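Local coordinates for hydrazine synthase alpha subunit (Candidatus Kuenenia stuttgartiensis, PDB 5C2V), which forms hydrazine from hydroxylamine and ammonia, the second half-reaction of the hydrazine synthase complex, and carries two c-type hemes, at residues Glu1-Gly6 against Gly294-Val299; Phe434-Ser439 against Gly457-Val462; Cys470-Ser475 against Phe500-Ile505. All coordinates share one frame; numbering follows the deposited sequence.

Contact 1 (Glu1-Gly6 against Gly294-Val299); sequences EPVMTG and GDRKIV
M4 and R296 meet where the start of the chain passes over a turn in the segment G294-V299. SD of M4 lies 3.2 Å from NH2 of R296 and 4.0 Å from its CZ, while CG of M4 sits over one face of the guanidinium group. With CG anti to the backbone N (chi1 -173°) and the rest of the chain extended, the methionine reaches past the arginine at an angle and does not run alongside it. V3 comes to the same group from another quarter. Its CG1 branch lies at the guanidinium edge, near the plane, and packs 4.3 Å from CD of R296 and 3.9 Å from the carbonyl O of G294. One side chain thus covers part of the flat group while the other borders it, and no hydrogen bond crosses between the two segments. The turn belongs to the six-bladed beta-propeller of the N-terminal domain: G294-R296 lie in the turn that links strands 285-291 and 297-303, the first two of an antiparallel four-stranded blade. R296, in a left-handed backbone conformation (phi 55°), sends its side chain out of this turn toward V3 and M4. Its charge is met elsewhere, by a salt bridge from NH1 to D319, so toward the N-terminal segment the group probably acts mainly as a packing surface. Helix 18-25 lies beside both partners, S19 touching V3 and R296, and D17 ahead of it accepts a hydrogen bond from the backbone N of V3. M4 also reaches the other subunits of the complex: its carbonyl O takes a hydrogen bond from R277 of the beta subunit, and its side chain packs on N251 of the beta subunit and Q58 of the gamma subunit.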
ATOM      1  N   GLU D   1      43.882  -4.875  -5.380  1.00 72.30           N
ATOM      2  CA  GLU D   1      43.251  -6.038  -5.994  1.00 76.00           C
ATOM      3  C   GLU D   1      42.305  -5.629  -7.118  1.00 79.15           C
ATOM      4  O   GLU D   1      41.740  -4.536  -7.091  1.00 76.70           O
ATOM      5  CB  GLU D   1      42.486  -6.853  -4.946  1.00 81.80           C
ATOM      6  CG  GLU D   1      43.358  -7.488  -3.878  1.00 84.29           C
ATOM      7  CD  GLU D   1      43.455  -6.643  -2.624  1.00 98.70           C
ATOM      8  OE1 GLU D   1      43.666  -7.219  -1.536  1.00 95.10           O
ATOM      9  OE2 GLU D   1      43.318  -5.406  -2.725  1.00 96.13           O
ATOM     10  N   PRO D   2      42.139  -6.506  -8.121  1.00 78.41           N
ATOM     11  CA  PRO D   2      41.146  -6.283  -9.176  1.00 86.01           C
ATOM     12  C   PRO D   2      39.724  -6.505  -8.664  1.00 84.44           C
ATOM     13  O   PRO D   2      39.497  -7.420  -7.873  1.00 72.23           O
ATOM     14  CB  PRO D   2      41.520  -7.324 -10.232  1.00 64.68           C
ATOM     15  CG  PRO D   2      42.167  -8.419  -9.457  1.00 68.95           C
ATOM     16  CD  PRO D   2      42.920  -7.736  -8.350  1.00 73.26           C
ATOM     17  N   VAL D   3      38.783  -5.676  -9.106  1.00 71.71           N
ATOM     18  CA  VAL D   3      37.396  -5.807  -8.672  1.00 76.36           C
ATOM     19  C   VAL D   3      36.450  -5.987  -9.857  1.00 60.90           C
ATOM     20  O   VAL D   3      35.914  -7.074 -10.073  1.00 61.98           O
ATOM     21  CB  VAL D   3      36.942  -4.586  -7.845  1.00 72.79           C
ATOM     22  CG1 VAL D   3      35.485  -4.731  -7.438  1.00 74.85           C
ATOM     23  CG2 VAL D   3      37.823  -4.419  -6.618  1.00 69.30           C
ATOM     24  N   MET D   4      36.250  -4.918 -10.621  1.00 59.40           N
ATOM     25  CA  MET D   4      35.342  -4.952 -11.761  1.00 62.54           C
ATOM     26  C   MET D   4      35.935  -5.763 -12.908  1.00 73.82           C
ATOM     27  O   MET D   4      35.277  -6.640 -13.468  1.00 75.45           O
ATOM     28  CB  MET D   4      35.017  -3.530 -12.227  1.00 58.59           C
ATOM     29  CG  MET D   4      33.954  -3.449 -13.311  1.00 44.56           C
ATOM     30  SD  MET D   4      33.538  -1.744 -13.727  1.00 60.09           S
ATOM     31  CE  MET D   4      32.239  -1.991 -14.933  1.00 50.03           C
ATOM     32  N   THR D   5      37.185  -5.465 -13.250  1.00 86.51           N
ATOM     33  CA  THR D   5      37.881  -6.169 -14.320  1.00 66.84           C
ATOM     34  C   THR D   5      39.129  -6.869 -13.797  1.00 70.59           C
ATOM     35  O   THR D   5      39.417  -6.831 -12.602  1.00 68.25           O
ATOM     36  CB  THR D   5      38.291  -5.214 -15.455  1.00 67.43           C
ATOM     37  OG1 THR D   5      39.273  -4.288 -14.973  1.00 68.77           O
ATOM     38  CG2 THR D   5      37.087  -4.445 -15.968  1.00 68.54           C
ATOM     39  N   GLY D   6      39.867  -7.504 -14.700  1.00 91.58           N
ATOM     40  CA  GLY D   6      41.126  -8.133 -14.351  1.00 81.34           C
ATOM     41  C   GLY D   6      42.283  -7.167 -14.524  1.00 73.43           C
ATOM     42  O   GLY D   6      42.156  -6.157 -15.218  1.00 84.99           O
ATOM     43  N   GLY D 294      34.645  -3.182  -2.214  1.00 75.71           N
ATOM     44  CA  GLY D 294      34.824  -4.615  -2.379  1.00 62.00           C
ATOM     45  C   GLY D 294      33.709  -5.367  -3.085  1.00 69.75           C
ATOM     46  O   GLY D 294      33.938  -5.986  -4.124  1.00 61.26           O
ATOM     47  N   ASP D 295      32.501  -5.318  -2.530  1.00 71.50           N
ATOM     48  CA  ASP D 295      31.361  -6.008  -3.132  1.00 67.87           C
ATOM     49  C   ASP D 295      30.474  -5.071  -3.949  1.00 57.06           C
ATOM     50  O   ASP D 295      29.451  -5.494  -4.489  1.00 69.99           O
ATOM     51  CB  ASP D 295      30.529  -6.719  -2.059  1.00 66.95           C
ATOM     52  CG  ASP D 295      30.395  -5.910  -0.785  1.00 73.54           C
ATOM     53  OD1 ASP D 295      30.423  -4.664  -0.859  1.00 63.20           O
ATOM     54  OD2 ASP D 295      30.260  -6.526   0.294  1.00 61.95           O
ATOM     55  N   ARG D 296      30.872  -3.803  -4.025  1.00 61.97           N
ATOM     56  CA  ARG D 296      30.135  -2.787  -4.778  1.00 70.82           C
ATOM     57  C   ARG D 296      28.675  -2.688  -4.348  1.00 69.95           C
ATOM     58  O   ARG D 296      27.767  -2.966  -5.131  1.00 69.88           O
ATOM     59  CB  ARG D 296      30.218  -3.069  -6.279  1.00 60.71           C
ATOM     60  CG  ARG D 296      31.442  -2.481  -6.955  1.00 50.20           C
ATOM     61  CD  ARG D 296      31.602  -3.026  -8.363  1.00 59.35           C
ATOM     62  NE  ARG D 296      32.324  -2.101  -9.230  1.00 62.58           N
ATOM     63  CZ  ARG D 296      31.747  -1.355 -10.167  1.00 58.61           C
ATOM     64  NH1 ARG D 296      30.437  -1.431 -10.361  1.00 67.16           N
ATOM     65  NH2 ARG D 296      32.476  -0.537 -10.912  1.00 61.27           N
ATOM     66  N   LYS D 297      28.458  -2.282  -3.103  1.00 65.96           N
ATOM     67  CA  LYS D 297      27.108  -2.133  -2.578  1.00 63.99           C
ATOM     68  C   LYS D 297      26.803  -0.678  -2.262  1.00 67.42           C
ATOM     69  O   LYS D 297      27.611   0.013  -1.641  1.00 74.24           O
ATOM     70  CB  LYS D 297      26.918  -2.982  -1.319  1.00 57.09           C
ATOM     71  CG  LYS D 297      27.012  -4.480  -1.543  1.00 67.37           C
ATOM     72  CD  LYS D 297      26.808  -5.236  -0.239  1.00 42.14           C
ATOM     73  CE  LYS D 297      26.865  -6.738  -0.453  1.00 57.84           C
ATOM     74  NZ  LYS D 297      26.695  -7.485   0.824  1.00 62.41           N
ATOM     75  N   ILE D 298      25.634  -0.214  -2.685  1.00 61.56           N
ATOM     76  CA  ILE D 298      25.161   1.090  -2.262  1.00 64.98           C
ATOM     77  C   ILE D 298      24.621   0.935  -0.853  1.00 63.95           C
ATOM     78  O   ILE D 298      23.656   0.204  -0.626  1.00 66.80           O
ATOM     79  CB  ILE D 298      24.058   1.647  -3.184  1.00 54.72           C
ATOM     80  CG1 ILE D 298      24.540   1.703  -4.635  1.00 64.16           C
ATOM     81  CG2 ILE D 298      23.612   3.024  -2.710  1.00 52.58           C
ATOM     82  CD1 ILE D 298      23.478   2.165  -5.610  1.00 49.69           C
ATOM     83  N   VAL D 299      25.252   1.630   0.086  1.00 60.90           N
ATOM     84  CA  VAL D 299      24.868   1.568   1.487  1.00 47.18           C
ATOM     85  C   VAL D 299      24.317   2.919   1.900  1.00 61.67           C
ATOM     86  O   VAL D 299      24.983   3.943   1.747  1.00 60.14           O
ATOM     87  CB  VAL D 299      26.053   1.186   2.394  1.00 50.92           C
ATOM     88  CG1 VAL D 299      25.659   1.293   3.860  1.00 57.54           C
ATOM     89  CG2 VAL D 299      26.545  -0.214   2.067  1.00 57.81           C
TER

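Contact 2 (Phe434-Ser439 against Gly457-Val462)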
ATOM      1  N   PHE D 434      10.339   7.206 -28.212  1.00 47.58           N
ATOM      2  CA  PHE D 434      10.207   6.342 -29.379  1.00 41.78           C
ATOM      3  C   PHE D 434       8.823   5.705 -29.464  1.00 58.20           C
ATOM      4  O   PHE D 434       8.250   5.598 -30.546  1.00 56.56           O
ATOM      5  CB  PHE D 434      11.292   5.266 -29.358  1.00 46.14           C
ATOM      6  CG  PHE D 434      12.687   5.821 -29.311  1.00 52.76           C
ATOM      7  CD1 PHE D 434      13.054   6.878 -30.129  1.00 59.96           C
ATOM      8  CD2 PHE D 434      13.628   5.298 -28.439  1.00 51.85           C
ATOM      9  CE1 PHE D 434      14.335   7.396 -30.086  1.00 45.19           C
ATOM     10  CE2 PHE D 434      14.910   5.815 -28.389  1.00 54.61           C
ATOM     11  CZ  PHE D 434      15.263   6.864 -29.215  1.00 51.41           C
ATOM     12  N   ASP D 435       8.294   5.266 -28.326  1.00 60.81           N
ATOM     13  CA  ASP D 435       6.922   4.771 -28.276  1.00 67.00           C
ATOM     14  C   ASP D 435       6.202   5.298 -27.037  1.00 59.38           C
ATOM     15  O   ASP D 435       6.584   4.985 -25.916  1.00 61.35           O
ATOM     16  CB  ASP D 435       6.904   3.242 -28.296  1.00 61.79           C
ATOM     17  CG  ASP D 435       5.521   2.677 -28.542  1.00 53.65           C
ATOM     18  OD1 ASP D 435       4.624   3.450 -28.938  1.00 52.13           O
ATOM     19  OD2 ASP D 435       5.332   1.459 -28.344  1.00 58.07           O
ATOM     20  N   THR D 436       5.147   6.081 -27.238  1.00 54.03           N
ATOM     21  CA  THR D 436       4.435   6.680 -26.112  1.00 53.64           C
ATOM     22  C   THR D 436       3.395   5.731 -25.525  1.00 59.01           C
ATOM     23  O   THR D 436       2.890   5.956 -24.425  1.00 57.26           O
ATOM     24  CB  THR D 436       3.743   7.996 -26.514  1.00 40.15           C
ATOM     25  OG1 THR D 436       3.076   7.826 -27.771  1.00 50.74           O
ATOM     26  CG2 THR D 436       4.763   9.115 -26.639  1.00 51.97           C
ATOM     27  N   THR D 437       3.084   4.669 -26.260  1.00 56.36           N
ATOM     28  CA  THR D 437       2.100   3.690 -25.815  1.00 47.89           C
ATOM     29  C   THR D 437       2.766   2.515 -25.106  1.00 54.68           C
ATOM     30  O   THR D 437       2.095   1.592 -24.643  1.00 62.39           O
ATOM     31  CB  THR D 437       1.267   3.155 -26.994  1.00 54.53           C
ATOM     32  OG1 THR D 437       2.064   2.257 -27.777  1.00 48.44           O
ATOM     33  CG2 THR D 437       0.784   4.302 -27.870  1.00 36.63           C
ATOM     34  N   LEU D 438       4.092   2.559 -25.022  1.00 40.93           N
ATOM     35  CA  LEU D 438       4.865   1.476 -24.425  1.00 41.02           C
ATOM     36  C   LEU D 438       5.089   1.712 -22.934  1.00 43.71           C
ATOM     37  O   LEU D 438       5.742   2.680 -22.546  1.00 56.06           O
ATOM     38  CB  LEU D 438       6.205   1.327 -25.146  1.00 55.59           C
ATOM     39  CG  LEU D 438       7.145   0.224 -24.659  1.00 57.20           C
ATOM     40  CD1 LEU D 438       6.551  -1.150 -24.924  1.00 40.16           C
ATOM     41  CD2 LEU D 438       8.510   0.361 -25.314  1.00 61.06           C
ATOM     42  N   SER D 439       4.552   0.821 -22.104  1.00 61.81           N
ATOM     43  CA  SER D 439       4.639   0.983 -20.655  1.00 46.81           C
ATOM     44  C   SER D 439       4.620  -0.345 -19.906  1.00 52.46           C
ATOM     45  O   SER D 439       4.123  -1.350 -20.415  1.00 66.98           O
ATOM     46  CB  SER D 439       3.490   1.861 -20.154  1.00 55.36           C
ATOM     47  OG  SER D 439       3.634   2.142 -18.772  1.00 49.68           O
ATOM     48  N   GLY D 457      -1.489   5.057 -32.679  1.00 50.49           N
ATOM     49  CA  GLY D 457      -2.524   5.847 -33.317  1.00 28.45           C
ATOM     50  C   GLY D 457      -3.571   6.332 -32.334  1.00 52.58           C
ATOM     51  O   GLY D 457      -4.263   7.315 -32.593  1.00 46.23           O
ATOM     52  N   ASP D 458      -3.685   5.648 -31.199  1.00 59.69           N
ATOM     53  CA  ASP D 458      -4.635   6.050 -30.166  1.00 48.74           C
ATOM     54  C   ASP D 458      -4.143   7.295 -29.443  1.00 51.14           C
ATOM     55  O   ASP D 458      -4.942   8.106 -28.974  1.00 49.54           O
ATOM     56  CB  ASP D 458      -4.866   4.916 -29.165  1.00 61.26           C
ATOM     57  CG  ASP D 458      -5.597   3.739 -29.777  1.00 50.28           C
ATOM     58  OD1 ASP D 458      -6.438   3.959 -30.673  1.00 51.07           O
ATOM     59  OD2 ASP D 458      -5.330   2.592 -29.360  1.00 48.31           O
ATOM     60  N   ILE D 459      -2.826   7.448 -29.360  1.00 58.66           N
ATOM     61  CA  ILE D 459      -2.252   8.634 -28.742  1.00 48.58           C
ATOM     62  C   ILE D 459      -1.976   9.677 -29.817  1.00 44.18           C
ATOM     63  O   ILE D 459      -1.064   9.525 -30.629  1.00 57.16           O
ATOM     64  CB  ILE D 459      -0.953   8.307 -27.983  1.00 45.67           C
ATOM     65  CG1 ILE D 459      -1.225   7.276 -26.885  1.00 60.55           C
ATOM     66  CG2 ILE D 459      -0.343   9.570 -27.396  1.00 36.66           C
ATOM     67  CD1 ILE D 459      -2.242   7.729 -25.858  1.00 35.28           C
ATOM     68  N   LYS D 460      -2.779  10.734 -29.813  1.00 52.13           N
ATOM     69  CA  LYS D 460      -2.688  11.780 -30.824  1.00 35.82           C
ATOM     70  C   LYS D 460      -1.610  12.810 -30.512  1.00 55.74           C
ATOM     71  O   LYS D 460      -0.876  13.242 -31.400  1.00 65.65           O
ATOM     72  CB  LYS D 460      -4.039  12.472 -30.984  1.00 46.27           C
ATOM     73  CG  LYS D 460      -5.150  11.547 -31.447  1.00 54.19           C
ATOM     74  CD  LYS D 460      -4.745  10.770 -32.687  1.00 43.59           C
ATOM     75  CE  LYS D 460      -5.909   9.964 -33.235  1.00 52.83           C
ATOM     76  NZ  LYS D 460      -5.483   9.058 -34.336  1.00 40.97           N
ATOM     77  N   ALA D 461      -1.524  13.206 -29.247  1.00 54.48           N
ATOM     78  CA  ALA D 461      -0.602  14.260 -28.847  1.00 53.30           C
ATOM     79  C   ALA D 461      -0.121  14.086 -27.413  1.00 50.46           C
ATOM     80  O   ALA D 461      -0.454  13.110 -26.743  1.00 53.01           O
ATOM     81  CB  ALA D 461      -1.259  15.622 -29.019  1.00 41.68           C
ATOM     82  N   VAL D 462       0.677  15.046 -26.958  1.00 44.53           N
ATOM     83  CA  VAL D 462       1.166  15.078 -25.589  1.00 43.91           C
ATOM     84  C   VAL D 462       1.084  16.493 -25.030  1.00 54.78           C
ATOM     85  O   VAL D 462       1.350  17.476 -25.736  1.00 59.43           O
ATOM     86  CB  VAL D 462       2.625  14.572 -25.473  1.00 54.46           C
ATOM     87  CG1 VAL D 462       2.701  13.077 -25.741  1.00 51.00           C
ATOM     88  CG2 VAL D 462       3.546  15.341 -26.410  1.00 40.82           C
TER
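T437, which packs against I459 across the contact, is held by D435 OD1, an oxygen gripped twice by the same threonine. Its OG1 donates to D435 OD1 over 3.1 Å, meeting the carboxylate on the syn side but 30° out of its plane. The backbone N of T437 adds a weak, longer bond to D435 OD1, which makes this an Asx turn. With OG1 between the backbone N and the carbonyl carbon (chi1 74°), the hydroxyl faces the aspartate and the methyl is left for the other segment. There CG2 of T437 lies 3.7 Å from CG1 of I459, the two side chains passing in opposite directions. The second branch of I459 serves the neighbouring threonine: CG2 approaches OG1 of T436 at 3.9 Å, the side chains meeting at a slant. That hydroxyl finds its polar partner outside the contact, in the carbonyl O of G515. Both T436 and I459 also touch I531 of strand 527-532, so the isoleucine fills a buried position between the loop 434-439 and the sheet of the middle domain. On the far segment, NZ of K460 bonds the carbonyl O of G457 at 2.8 Å, in the carbonyl plane, closing a short bend ahead of strand 461-467. The loop 434-439 runs beside the heme-binding segment: L438 pairs through its backbone with C559, one of the two cysteines that attach the first heme, and the side chain of T436 lies about 5 Å from that heme. Since each threonine turns its hydroxyl to a protein acceptor, the contact with I459 is essentially one of van der Waals packing, and the polar bonds that fix the loop beside the heme are made within it or to other parts of the domain.

Contact 3 (Cys470-Ser475 against Phe500-Ile505)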
ATOM      1  N   CYS D 470       6.415  27.363  -5.402  1.00 73.06           N
ATOM      2  CA  CYS D 470       5.474  28.071  -4.548  1.00 69.39           C
ATOM      3  C   CYS D 470       6.204  29.122  -3.729  1.00 59.35           C
ATOM      4  O   CYS D 470       6.969  28.800  -2.818  1.00 49.97           O
ATOM      5  CB  CYS D 470       4.738  27.092  -3.630  1.00 79.66           C
ATOM      6  SG  CYS D 470       3.537  27.861  -2.520  1.00 63.10           S
ATOM      7  N   VAL D 471       5.953  30.384  -4.056  1.00 51.54           N
ATOM      8  CA  VAL D 471       6.577  31.497  -3.355  1.00 58.43           C
ATOM      9  C   VAL D 471       5.510  32.452  -2.828  1.00 55.16           C
ATOM     10  O   VAL D 471       4.771  33.081  -3.589  1.00 54.30           O
ATOM     11  CB  VAL D 471       7.586  32.250  -4.261  1.00 56.66           C
ATOM     12  CG1 VAL D 471       8.822  31.393  -4.494  1.00 43.90           C
ATOM     13  CG2 VAL D 471       6.956  32.630  -5.596  1.00 54.03           C
ATOM     14  N   GLU D 472       5.421  32.538  -1.506  1.00 61.65           N
ATOM     15  CA  GLU D 472       4.403  33.356  -0.863  1.00 67.25           C
ATOM     16  C   GLU D 472       5.027  34.199   0.242  1.00 72.95           C
ATOM     17  O   GLU D 472       4.991  33.819   1.413  1.00 60.53           O
ATOM     18  CB  GLU D 472       3.285  32.478  -0.298  1.00 46.52           C
ATOM     19  CG  GLU D 472       2.620  31.567  -1.325  1.00 34.56           C
ATOM     20  CD  GLU D 472       1.692  32.313  -2.265  1.00 55.38           C
ATOM     21  OE1 GLU D 472       1.357  33.480  -1.975  1.00 59.16           O
ATOM     22  OE2 GLU D 472       1.299  31.730  -3.299  1.00 46.12           O
ATOM     23  N   PRO D 473       5.609  35.349  -0.133  1.00 83.73           N
ATOM     24  CA  PRO D 473       6.302  36.239   0.805  1.00 82.11           C
ATOM     25  C   PRO D 473       5.362  36.865   1.832  1.00 81.89           C
ATOM     26  O   PRO D 473       5.755  37.064   2.981  1.00 94.07           O
ATOM     27  CB  PRO D 473       6.901  37.311  -0.110  1.00 69.26           C
ATOM     28  CG  PRO D 473       6.022  37.312  -1.313  1.00 61.82           C
ATOM     29  CD  PRO D 473       5.613  35.883  -1.506  1.00 59.39           C
ATOM     30  N   ASP D 474       4.137  37.169   1.417  1.00 66.06           N
ATOM     31  CA  ASP D 474       3.150  37.758   2.315  1.00 68.69           C
ATOM     32  C   ASP D 474       2.317  36.663   2.974  1.00 74.54           C
ATOM     33  O   ASP D 474       1.573  35.948   2.304  1.00 75.62           O
ATOM     34  CB  ASP D 474       2.253  38.738   1.557  1.00 69.09           C
ATOM     35  CG  ASP D 474       1.272  39.453   2.464  1.00 72.23           C
ATOM     36  OD1 ASP D 474       1.547  39.556   3.679  1.00 82.62           O
ATOM     37  OD2 ASP D 474       0.229  39.919   1.961  1.00 78.60           O
ATOM     38  N   SER D 475       2.445  36.544   4.291  1.00 72.64           N
ATOM     39  CA  SER D 475       1.813  35.455   5.029  1.00 73.97           C
ATOM     40  C   SER D 475       0.321  35.683   5.249  1.00 75.61           C
ATOM     41  O   SER D 475      -0.388  34.788   5.710  1.00 80.86           O
ATOM     42  CB  SER D 475       2.512  35.256   6.375  1.00 55.15           C
ATOM     43  OG  SER D 475       2.446  36.432   7.165  1.00 77.59           O
ATOM     44  N   PHE D 500      -1.608  18.899  -5.665  1.00 53.98           N
ATOM     45  CA  PHE D 500      -0.894  19.484  -6.793  1.00 37.30           C
ATOM     46  C   PHE D 500      -0.681  20.977  -6.585  1.00 52.73           C
ATOM     47  O   PHE D 500      -1.641  21.730  -6.415  1.00 45.35           O
ATOM     48  CB  PHE D 500      -1.659  19.246  -8.098  1.00 45.34           C
ATOM     49  CG  PHE D 500      -1.738  17.801  -8.505  1.00 62.73           C
ATOM     50  CD1 PHE D 500      -2.694  16.963  -7.957  1.00 58.84           C
ATOM     51  CD2 PHE D 500      -0.862  17.285  -9.447  1.00 44.49           C
ATOM     52  CE1 PHE D 500      -2.770  15.635  -8.333  1.00 51.34           C
ATOM     53  CE2 PHE D 500      -0.933  15.957  -9.826  1.00 51.23           C
ATOM     54  CZ  PHE D 500      -1.889  15.132  -9.268  1.00 64.45           C
ATOM     55  N   GLN D 501       0.577  21.403  -6.599  1.00 52.24           N
ATOM     56  CA  GLN D 501       0.892  22.821  -6.487  1.00 49.44           C
ATOM     57  C   GLN D 501       0.742  23.515  -7.838  1.00 50.98           C
ATOM     58  O   GLN D 501       0.395  22.883  -8.837  1.00 51.10           O
ATOM     59  CB  GLN D 501       2.303  23.022  -5.935  1.00 52.13           C
ATOM     60  CG  GLN D 501       2.425  22.731  -4.448  1.00 52.55           C
ATOM     61  CD  GLN D 501       3.833  22.933  -3.925  1.00 66.64           C
ATOM     62  OE1 GLN D 501       4.805  22.839  -4.675  1.00 71.80           O
ATOM     63  NE2 GLN D 501       3.948  23.221  -2.634  1.00 56.56           N
ATOM     64  N   GLN D 502       1.004  24.818  -7.858  1.00 48.77           N
ATOM     65  CA  GLN D 502       0.787  25.634  -9.048  1.00 47.82           C
ATOM     66  C   GLN D 502       1.663  25.204 -10.220  1.00 63.11           C
ATOM     67  O   GLN D 502       2.846  24.905 -10.056  1.00 41.02           O
ATOM     68  CB  GLN D 502       1.036  27.107  -8.724  1.00 54.15           C
ATOM     69  CG  GLN D 502       0.185  27.627  -7.582  1.00 58.27           C
ATOM     70  CD  GLN D 502       0.645  28.977  -7.076  1.00 53.81           C
ATOM     71  OE1 GLN D 502       1.767  29.119  -6.590  1.00 55.96           O
ATOM     72  NE2 GLN D 502      -0.221  29.977  -7.186  1.00 52.02           N
ATOM     73  N   ARG D 503       1.058  25.168 -11.402  1.00 45.07           N
ATOM     74  CA  ARG D 503       1.743  24.757 -12.619  1.00 48.43           C
ATOM     75  C   ARG D 503       1.038  25.331 -13.842  1.00 51.67           C
ATOM     76  O   ARG D 503      -0.075  25.847 -13.742  1.00 45.77           O
ATOM     77  CB  ARG D 503       1.827  23.234 -12.707  1.00 49.68           C
ATOM     78  CG  ARG D 503       0.511  22.512 -12.502  1.00 40.25           C
ATOM     79  CD  ARG D 503       0.764  21.066 -12.123  1.00 36.69           C
ATOM     80  NE  ARG D 503       1.431  20.963 -10.829  1.00 36.02           N
ATOM     81  CZ  ARG D 503       1.987  19.851 -10.360  1.00 39.29           C
ATOM     82  NH1 ARG D 503       1.966  18.741 -11.086  1.00 32.76           N
ATOM     83  NH2 ARG D 503       2.570  19.849  -9.169  1.00 27.93           N
ATOM     84  N   GLY D 504       1.695  25.250 -14.994  1.00 39.98           N
ATOM     85  CA  GLY D 504       1.143  25.801 -16.217  1.00 49.03           C
ATOM     86  C   GLY D 504       1.541  24.983 -17.427  1.00 44.40           C
ATOM     87  O   GLY D 504       2.302  24.023 -17.315  1.00 36.02           O
ATOM     88  N   ILE D 505       1.017  25.358 -18.587  1.00 36.54           N
ATOM     89  CA  ILE D 505       1.220  24.573 -19.798  1.00 50.53           C
ATOM     90  C   ILE D 505       2.418  25.056 -20.607  1.00 57.62           C
ATOM     91  O   ILE D 505       2.405  26.161 -21.152  1.00 54.89           O
ATOM     92  CB  ILE D 505      -0.033  24.606 -20.695  1.00 49.21           C
ATOM     93  CG1 ILE D 505      -1.270  24.183 -19.901  1.00 47.25           C
ATOM     94  CG2 ILE D 505       0.158  23.714 -21.913  1.00 53.58           C
ATOM     95  CD1 ILE D 505      -2.558  24.242 -20.697  1.00 54.64           C
TER
HETATM   96  O   HOH W   1       3.621  31.033  -5.249  1.00 61.85           O
HETATM   97  O   HOH W   2      -0.567  31.894  -5.215  1.00 56.96           O
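Nearest approach of the two backbones comes at C470 and Q502, whose CA atoms lie 6.9 Å apart, the chains meeting there without a direct hydrogen bond. Two waters bridge the segments instead. Water 1 accepts from the backbone N of V471 at 2.7 Å and can donate to OE1 of Q502 at 3.0 Å, though other acceptors compete for its protons. Water 2 donates to OE2 of E472 at 2.7 Å and takes a weak bond from NE2 of Q502, so that both ends of one glutamine amide reach the opposite loop through solvent. This is the mouth of a long connection in the middle domain, where antiparallel strands 461-467 and 503-510 diverge just beyond the backbone pairing of Q502 with Y468. NE2 of Q502 also bonds the carbonyl O of D768, a calcium-site residue, and the glutamine side chain lies about 4 Å from the metal. The extended side chain of Q501 brings NE2, hydrogen-bonded to the carbonyl O of D177, to 4.1 Å from CB of C470. R503 folds back to give NE to the carbonyl O of Q501 over 3.0 Å, with one guanidinium face against the ring edge of F500.

From the N terminus, contact 1 closes the longest loop, 287 residues that include most of the propeller strands, and sets the start of the chain against a blade turn. Contact 2 opens only after it has closed and returns the chain over 17 residues to strand 461-467. Contact 3 follows, closing 24 residues between that strand and strand 503-510. The three are in series, and none nests or crosses. Contacts 2 and 3 reach the same middle-domain sheet, in which the two strands are neighbours; contact 2 lies on the side of the first heme and contact 3 beside a calcium ion, with centres 31 Å apart.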